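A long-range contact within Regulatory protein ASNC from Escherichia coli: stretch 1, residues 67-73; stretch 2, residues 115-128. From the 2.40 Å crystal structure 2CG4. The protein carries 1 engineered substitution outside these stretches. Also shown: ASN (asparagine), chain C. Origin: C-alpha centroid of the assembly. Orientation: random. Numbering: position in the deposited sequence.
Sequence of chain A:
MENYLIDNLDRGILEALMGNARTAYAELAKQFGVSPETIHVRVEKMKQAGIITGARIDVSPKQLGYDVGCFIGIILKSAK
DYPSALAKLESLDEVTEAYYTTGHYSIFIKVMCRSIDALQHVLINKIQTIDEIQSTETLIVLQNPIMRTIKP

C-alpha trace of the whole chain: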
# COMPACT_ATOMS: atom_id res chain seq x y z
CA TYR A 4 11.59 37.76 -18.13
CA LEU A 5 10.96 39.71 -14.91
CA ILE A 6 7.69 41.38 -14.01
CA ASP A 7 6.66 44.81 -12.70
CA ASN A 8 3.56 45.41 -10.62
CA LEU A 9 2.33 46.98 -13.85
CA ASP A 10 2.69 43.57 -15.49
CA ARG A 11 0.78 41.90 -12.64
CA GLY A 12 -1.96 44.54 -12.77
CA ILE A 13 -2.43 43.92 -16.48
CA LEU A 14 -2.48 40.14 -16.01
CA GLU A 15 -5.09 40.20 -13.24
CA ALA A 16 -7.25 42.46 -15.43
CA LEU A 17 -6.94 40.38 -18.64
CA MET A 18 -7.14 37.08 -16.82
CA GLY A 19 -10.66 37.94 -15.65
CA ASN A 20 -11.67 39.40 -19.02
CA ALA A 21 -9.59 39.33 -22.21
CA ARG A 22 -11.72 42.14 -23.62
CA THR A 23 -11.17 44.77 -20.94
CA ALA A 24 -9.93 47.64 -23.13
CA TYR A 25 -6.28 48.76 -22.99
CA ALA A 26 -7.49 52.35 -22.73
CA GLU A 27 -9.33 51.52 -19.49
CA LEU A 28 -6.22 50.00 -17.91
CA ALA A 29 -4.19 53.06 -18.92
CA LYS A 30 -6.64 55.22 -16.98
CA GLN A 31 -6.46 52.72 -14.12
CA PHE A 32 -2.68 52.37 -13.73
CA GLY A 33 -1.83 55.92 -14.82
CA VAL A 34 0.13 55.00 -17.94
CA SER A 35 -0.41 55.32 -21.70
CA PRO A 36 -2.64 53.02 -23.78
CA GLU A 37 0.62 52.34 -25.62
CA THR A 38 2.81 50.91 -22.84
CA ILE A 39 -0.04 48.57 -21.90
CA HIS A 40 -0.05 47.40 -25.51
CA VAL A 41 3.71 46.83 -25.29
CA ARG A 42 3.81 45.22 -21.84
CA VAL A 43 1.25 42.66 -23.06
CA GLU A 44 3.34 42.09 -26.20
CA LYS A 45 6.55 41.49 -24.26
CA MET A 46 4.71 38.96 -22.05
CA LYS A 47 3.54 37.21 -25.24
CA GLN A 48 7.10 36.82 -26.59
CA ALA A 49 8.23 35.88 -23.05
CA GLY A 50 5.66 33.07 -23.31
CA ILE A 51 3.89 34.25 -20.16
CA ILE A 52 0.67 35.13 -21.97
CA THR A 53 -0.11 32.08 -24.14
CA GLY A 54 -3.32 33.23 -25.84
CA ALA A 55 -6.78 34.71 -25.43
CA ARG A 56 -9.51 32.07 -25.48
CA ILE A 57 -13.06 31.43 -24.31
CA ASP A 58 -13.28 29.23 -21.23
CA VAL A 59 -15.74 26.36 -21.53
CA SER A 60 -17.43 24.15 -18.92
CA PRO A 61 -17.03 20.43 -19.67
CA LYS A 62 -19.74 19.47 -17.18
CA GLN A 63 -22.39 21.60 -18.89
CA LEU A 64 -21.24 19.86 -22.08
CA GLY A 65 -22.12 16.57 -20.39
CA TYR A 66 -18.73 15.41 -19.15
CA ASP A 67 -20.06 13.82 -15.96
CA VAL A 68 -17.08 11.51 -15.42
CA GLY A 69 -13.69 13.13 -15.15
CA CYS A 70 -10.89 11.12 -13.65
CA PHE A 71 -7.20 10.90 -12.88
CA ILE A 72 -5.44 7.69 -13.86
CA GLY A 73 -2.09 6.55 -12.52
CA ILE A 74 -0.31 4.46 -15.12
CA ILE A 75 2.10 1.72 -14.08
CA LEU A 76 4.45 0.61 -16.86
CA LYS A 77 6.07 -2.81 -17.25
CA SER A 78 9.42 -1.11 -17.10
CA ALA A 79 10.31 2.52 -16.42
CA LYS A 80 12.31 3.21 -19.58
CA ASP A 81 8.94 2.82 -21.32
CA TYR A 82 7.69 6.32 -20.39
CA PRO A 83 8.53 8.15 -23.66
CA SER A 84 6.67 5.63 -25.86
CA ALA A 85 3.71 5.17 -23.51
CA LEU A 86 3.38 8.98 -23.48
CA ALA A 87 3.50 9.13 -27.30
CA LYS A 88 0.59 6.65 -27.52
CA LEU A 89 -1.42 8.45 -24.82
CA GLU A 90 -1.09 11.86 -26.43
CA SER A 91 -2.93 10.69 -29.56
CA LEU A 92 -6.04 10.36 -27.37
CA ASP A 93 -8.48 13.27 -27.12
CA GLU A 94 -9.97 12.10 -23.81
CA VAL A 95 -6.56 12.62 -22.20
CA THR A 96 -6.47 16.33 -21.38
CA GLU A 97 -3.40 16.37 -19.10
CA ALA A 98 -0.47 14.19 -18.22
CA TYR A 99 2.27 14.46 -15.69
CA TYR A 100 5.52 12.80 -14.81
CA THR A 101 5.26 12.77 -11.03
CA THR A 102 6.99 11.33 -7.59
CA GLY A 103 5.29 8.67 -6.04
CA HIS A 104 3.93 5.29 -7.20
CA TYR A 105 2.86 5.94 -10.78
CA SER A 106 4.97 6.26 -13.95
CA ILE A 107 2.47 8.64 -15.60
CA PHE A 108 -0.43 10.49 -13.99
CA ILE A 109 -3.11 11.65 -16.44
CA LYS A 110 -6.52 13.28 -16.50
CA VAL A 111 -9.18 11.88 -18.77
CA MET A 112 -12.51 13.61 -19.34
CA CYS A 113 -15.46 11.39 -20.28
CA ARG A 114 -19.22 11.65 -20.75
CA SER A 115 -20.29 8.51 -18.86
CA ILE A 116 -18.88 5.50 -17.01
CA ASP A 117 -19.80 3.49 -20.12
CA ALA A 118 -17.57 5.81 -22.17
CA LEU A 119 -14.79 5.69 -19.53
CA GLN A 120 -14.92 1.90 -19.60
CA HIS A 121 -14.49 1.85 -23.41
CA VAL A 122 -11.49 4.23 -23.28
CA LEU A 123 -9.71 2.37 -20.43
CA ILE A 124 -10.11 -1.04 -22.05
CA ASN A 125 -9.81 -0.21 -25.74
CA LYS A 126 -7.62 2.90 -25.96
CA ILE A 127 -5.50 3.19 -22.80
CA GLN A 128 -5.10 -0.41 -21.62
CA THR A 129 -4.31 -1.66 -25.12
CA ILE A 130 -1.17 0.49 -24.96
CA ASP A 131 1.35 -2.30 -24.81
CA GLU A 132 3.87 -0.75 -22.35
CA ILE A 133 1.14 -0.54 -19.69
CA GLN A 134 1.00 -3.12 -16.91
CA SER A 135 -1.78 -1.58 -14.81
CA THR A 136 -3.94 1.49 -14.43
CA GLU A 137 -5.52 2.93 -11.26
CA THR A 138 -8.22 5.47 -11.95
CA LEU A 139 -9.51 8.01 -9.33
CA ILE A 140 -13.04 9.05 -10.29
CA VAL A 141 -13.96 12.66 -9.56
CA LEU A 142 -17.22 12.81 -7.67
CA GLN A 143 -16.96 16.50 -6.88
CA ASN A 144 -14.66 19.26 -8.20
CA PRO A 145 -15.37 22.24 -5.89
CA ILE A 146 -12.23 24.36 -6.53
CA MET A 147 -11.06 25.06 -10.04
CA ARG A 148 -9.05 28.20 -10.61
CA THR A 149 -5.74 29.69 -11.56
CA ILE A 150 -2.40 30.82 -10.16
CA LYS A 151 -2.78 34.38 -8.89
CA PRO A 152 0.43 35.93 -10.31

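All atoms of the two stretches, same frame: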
# COMPACT_ATOMS: atom_id res chain seq x y z
N ASP A 67 -19.66 14.12 -17.33
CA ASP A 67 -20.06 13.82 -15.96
C ASP A 67 -19.00 13.01 -15.23
O ASP A 67 -18.96 12.99 -14.00
CB ASP A 67 -21.38 13.04 -15.95
CG ASP A 67 -22.55 13.86 -16.44
OD1 ASP A 67 -22.70 15.02 -15.99
OD2 ASP A 67 -23.34 13.33 -17.26
N VAL A 68 -18.15 12.33 -16.00
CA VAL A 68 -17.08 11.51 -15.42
C VAL A 68 -15.69 11.97 -15.86
O VAL A 68 -15.15 11.52 -16.88
CB VAL A 68 -17.26 10.03 -15.75
CG1 VAL A 68 -16.17 9.23 -15.09
CG2 VAL A 68 -18.61 9.55 -15.26
N GLY A 69 -15.11 12.87 -15.08
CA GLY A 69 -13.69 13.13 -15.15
C GLY A 69 -12.94 12.22 -14.21
O GLY A 69 -13.47 11.76 -13.20
N CYS A 70 -11.69 11.93 -14.54
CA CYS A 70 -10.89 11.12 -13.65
C CYS A 70 -9.40 11.41 -13.79
O CYS A 70 -8.96 11.99 -14.78
CB CYS A 70 -11.21 9.65 -13.86
SG CYS A 70 -10.88 9.06 -15.50
N PHE A 71 -8.64 11.04 -12.77
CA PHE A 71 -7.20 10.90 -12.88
C PHE A 71 -6.89 9.42 -12.94
O PHE A 71 -7.55 8.62 -12.28
CB PHE A 71 -6.50 11.52 -11.68
CG PHE A 71 -6.63 13.02 -11.61
CD1 PHE A 71 -7.66 13.61 -10.88
CD2 PHE A 71 -5.73 13.85 -12.27
CE1 PHE A 71 -7.78 15.00 -10.82
CE2 PHE A 71 -5.84 15.23 -12.21
CZ PHE A 71 -6.87 15.81 -11.49
N ILE A 72 -5.90 9.06 -13.76
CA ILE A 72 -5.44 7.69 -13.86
C ILE A 72 -3.95 7.68 -13.60
O ILE A 72 -3.20 8.47 -14.17
CB ILE A 72 -5.77 7.11 -15.25
CG1 ILE A 72 -7.22 7.47 -15.62
CG2 ILE A 72 -5.56 5.61 -15.30
CD1 ILE A 72 -7.70 6.88 -16.88
N GLY A 73 -3.51 6.81 -12.69
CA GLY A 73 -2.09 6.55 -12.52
C GLY A 73 -1.72 5.37 -13.39
O GLY A 73 -2.35 4.32 -13.32
N SER A 115 -19.62 9.47 -19.74
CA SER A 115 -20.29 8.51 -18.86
C SER A 115 -19.33 7.41 -18.41
O SER A 115 -18.25 7.26 -18.99
CB SER A 115 -21.48 7.88 -19.58
OG SER A 115 -21.03 7.07 -20.66
N ILE A 116 -19.72 6.63 -17.41
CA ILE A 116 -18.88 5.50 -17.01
C ILE A 116 -18.85 4.42 -18.10
O ILE A 116 -17.91 3.64 -18.16
CB ILE A 116 -19.22 4.90 -15.61
CG1 ILE A 116 -20.14 3.70 -15.73
CG2 ILE A 116 -19.77 5.95 -14.64
CD1 ILE A 116 -19.78 2.59 -14.77
N ASP A 117 -19.85 4.39 -18.97
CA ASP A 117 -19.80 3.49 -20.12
C ASP A 117 -18.72 3.90 -21.11
O ASP A 117 -17.94 3.06 -21.56
CB ASP A 117 -21.17 3.38 -20.82
CG ASP A 117 -21.22 2.20 -21.79
OD1 ASP A 117 -21.06 1.04 -21.34
OD2 ASP A 117 -21.40 2.43 -23.01
N ALA A 118 -18.68 5.19 -21.45
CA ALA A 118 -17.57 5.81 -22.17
C ALA A 118 -16.19 5.59 -21.53
O ALA A 118 -15.26 5.15 -22.20
CB ALA A 118 -17.83 7.31 -22.37
N LEU A 119 -16.06 5.91 -20.24
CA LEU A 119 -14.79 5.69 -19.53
C LEU A 119 -14.31 4.25 -19.62
O LEU A 119 -13.12 4.01 -19.76
CB LEU A 119 -14.89 6.10 -18.05
CG LEU A 119 -13.63 5.83 -17.21
CD1 LEU A 119 -12.53 6.84 -17.50
CD2 LEU A 119 -13.95 5.81 -15.72
N GLN A 120 -15.23 3.31 -19.51
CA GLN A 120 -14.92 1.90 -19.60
C GLN A 120 -14.36 1.53 -20.98
O GLN A 120 -13.43 0.74 -21.08
CB GLN A 120 -16.17 1.07 -19.28
CG GLN A 120 -16.06 -0.40 -19.59
CD GLN A 120 -16.70 -0.76 -20.92
OE1 GLN A 120 -17.82 -0.35 -21.21
NE2 GLN A 120 -15.98 -1.53 -21.74
N HIS A 121 -14.94 2.10 -22.04
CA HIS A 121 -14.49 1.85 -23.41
C HIS A 121 -13.09 2.41 -23.66
O HIS A 121 -12.25 1.73 -24.25
CB HIS A 121 -15.49 2.43 -24.44
CG HIS A 121 -15.02 2.33 -25.86
ND1 HIS A 121 -15.17 1.18 -26.62
CD2 HIS A 121 -14.39 3.22 -26.66
CE1 HIS A 121 -14.65 1.38 -27.81
NE2 HIS A 121 -14.17 2.61 -27.87
N VAL A 122 -12.83 3.63 -23.21
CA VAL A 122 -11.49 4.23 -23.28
C VAL A 122 -10.42 3.43 -22.51
O VAL A 122 -9.42 3.02 -23.10
CB VAL A 122 -11.48 5.71 -22.83
CG1 VAL A 122 -10.07 6.29 -22.91
CG2 VAL A 122 -12.44 6.54 -23.67
N LEU A 123 -10.62 3.22 -21.21
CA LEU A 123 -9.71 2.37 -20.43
C LEU A 123 -9.32 1.09 -21.16
O LEU A 123 -8.13 0.82 -21.37
CB LEU A 123 -10.30 2.01 -19.08
CG LEU A 123 -9.82 2.89 -17.94
CD1 LEU A 123 -10.48 2.48 -16.64
CD2 LEU A 123 -8.29 2.84 -17.84
N ILE A 124 -10.32 0.31 -21.55
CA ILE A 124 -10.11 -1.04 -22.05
C ILE A 124 -9.52 -1.01 -23.46
O ILE A 124 -8.58 -1.73 -23.76
CB ILE A 124 -11.41 -1.87 -22.00
CG1 ILE A 124 -11.93 -1.97 -20.56
CG2 ILE A 124 -11.18 -3.27 -22.56
CD1 ILE A 124 -13.21 -2.78 -20.39
N ASN A 125 -10.06 -0.14 -24.31
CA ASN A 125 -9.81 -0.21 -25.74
C ASN A 125 -8.77 0.79 -26.25
O ASN A 125 -8.15 0.55 -27.29
CB ASN A 125 -11.11 -0.07 -26.52
CG ASN A 125 -12.03 -1.26 -26.31
OD1 ASN A 125 -11.63 -2.41 -26.52
ND2 ASN A 125 -13.24 -0.98 -25.87
N LYS A 126 -8.57 1.88 -25.52
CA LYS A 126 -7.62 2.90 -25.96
C LYS A 126 -6.39 3.01 -25.06
O LYS A 126 -5.26 3.11 -25.56
CB LYS A 126 -8.30 4.27 -26.09
CG LYS A 126 -9.35 4.33 -27.20
CD LYS A 126 -10.13 5.63 -27.13
CE LYS A 126 -11.24 5.70 -28.17
NZ LYS A 126 -11.63 7.10 -28.47
N ILE A 127 -6.60 2.99 -23.75
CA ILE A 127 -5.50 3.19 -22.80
C ILE A 127 -4.80 1.87 -22.46
O ILE A 127 -3.58 1.77 -22.48
CB ILE A 127 -5.98 3.90 -21.50
CG1 ILE A 127 -6.43 5.33 -21.80
CG2 ILE A 127 -4.89 3.89 -20.44
CD1 ILE A 127 -7.23 5.97 -20.68
N GLN A 128 -5.60 0.85 -22.14
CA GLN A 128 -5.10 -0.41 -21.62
C GLN A 128 -4.52 -1.29 -22.73
O GLN A 128 -3.81 -2.28 -22.46
CB GLN A 128 -6.25 -1.15 -20.96
CG GLN A 128 -5.90 -1.87 -19.70
CD GLN A 128 -6.95 -1.68 -18.62
OE1 GLN A 128 -6.68 -1.12 -17.57
NE2 GLN A 128 -8.17 -2.14 -18.89
N ASN C . -7.97 -0.98 -11.95
CA ASN C . -8.14 -0.27 -13.25
C ASN C . -8.21 1.23 -13.09
O ASN C . -8.85 1.75 -12.17
CB ASN C . -9.38 -0.76 -13.98
CG ASN C . -9.24 -2.18 -14.44
OD1 ASN C . -8.31 -2.52 -15.17
ND2 ASN C . -10.14 -3.03 -13.99
OXT ASN C . -7.58 1.92 -13.88

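What holds the strand against the helix? Apolar packing does the work: no hydrogen bond crosses between the stretches, and together they bury 307 Å² of surface. Strand 68-73 and the helix that begins at Ile116 run in roughly the same direction, 39° apart, with their axes approaching to 9.0 Å, a spacing that aliphatic side chains can fill.

How does the strand present its side chains? By alternation: Val68, Cys70 and Ile72 point toward the helix, while the intervening Gly69, Phe71 and Gly73 make no contact with it. Val68 is covered most. Its CG2 lies 3.8 Å from CG2 of Ile116, and its CG1 lies 4.1 Å from CD2 of Leu119, so the two methyls of one branched residue meet residues about one turn apart on the helix. Cys70 brings SG to 3.4 Å from CD1 of Leu119; its compact side chain fits where the leucine reaches closest. At the far end, Ile72 extends CD1 to 4.2 Å from CD2 of Leu123 and 3.9 Å from CD1 of Ile127.

Why do these helix residues meet the strand? Leu119, Leu123 and Ile127 recur at four-residue intervals, placing them along one side of the helix. Leu119 points toward the strand and its forked end serves both Val68 and Cys70. Leu123 leaves the backbone sideways, but its end comes nearer. Polar His121 and Asn125 lie out of the strand's reach and are exposed, as suits their chemistry.

How is the start of the helix secured beside Val68? Ser115 points away from the strand and caps the helix: Ala118 N donates to Ser115 OG at 3.1 Å, almost linearly. The short hydroxyl side chain can reach back to this otherwise free amide, while Val68 CG2 packs 3.9 Å from the backbone C of Ser115.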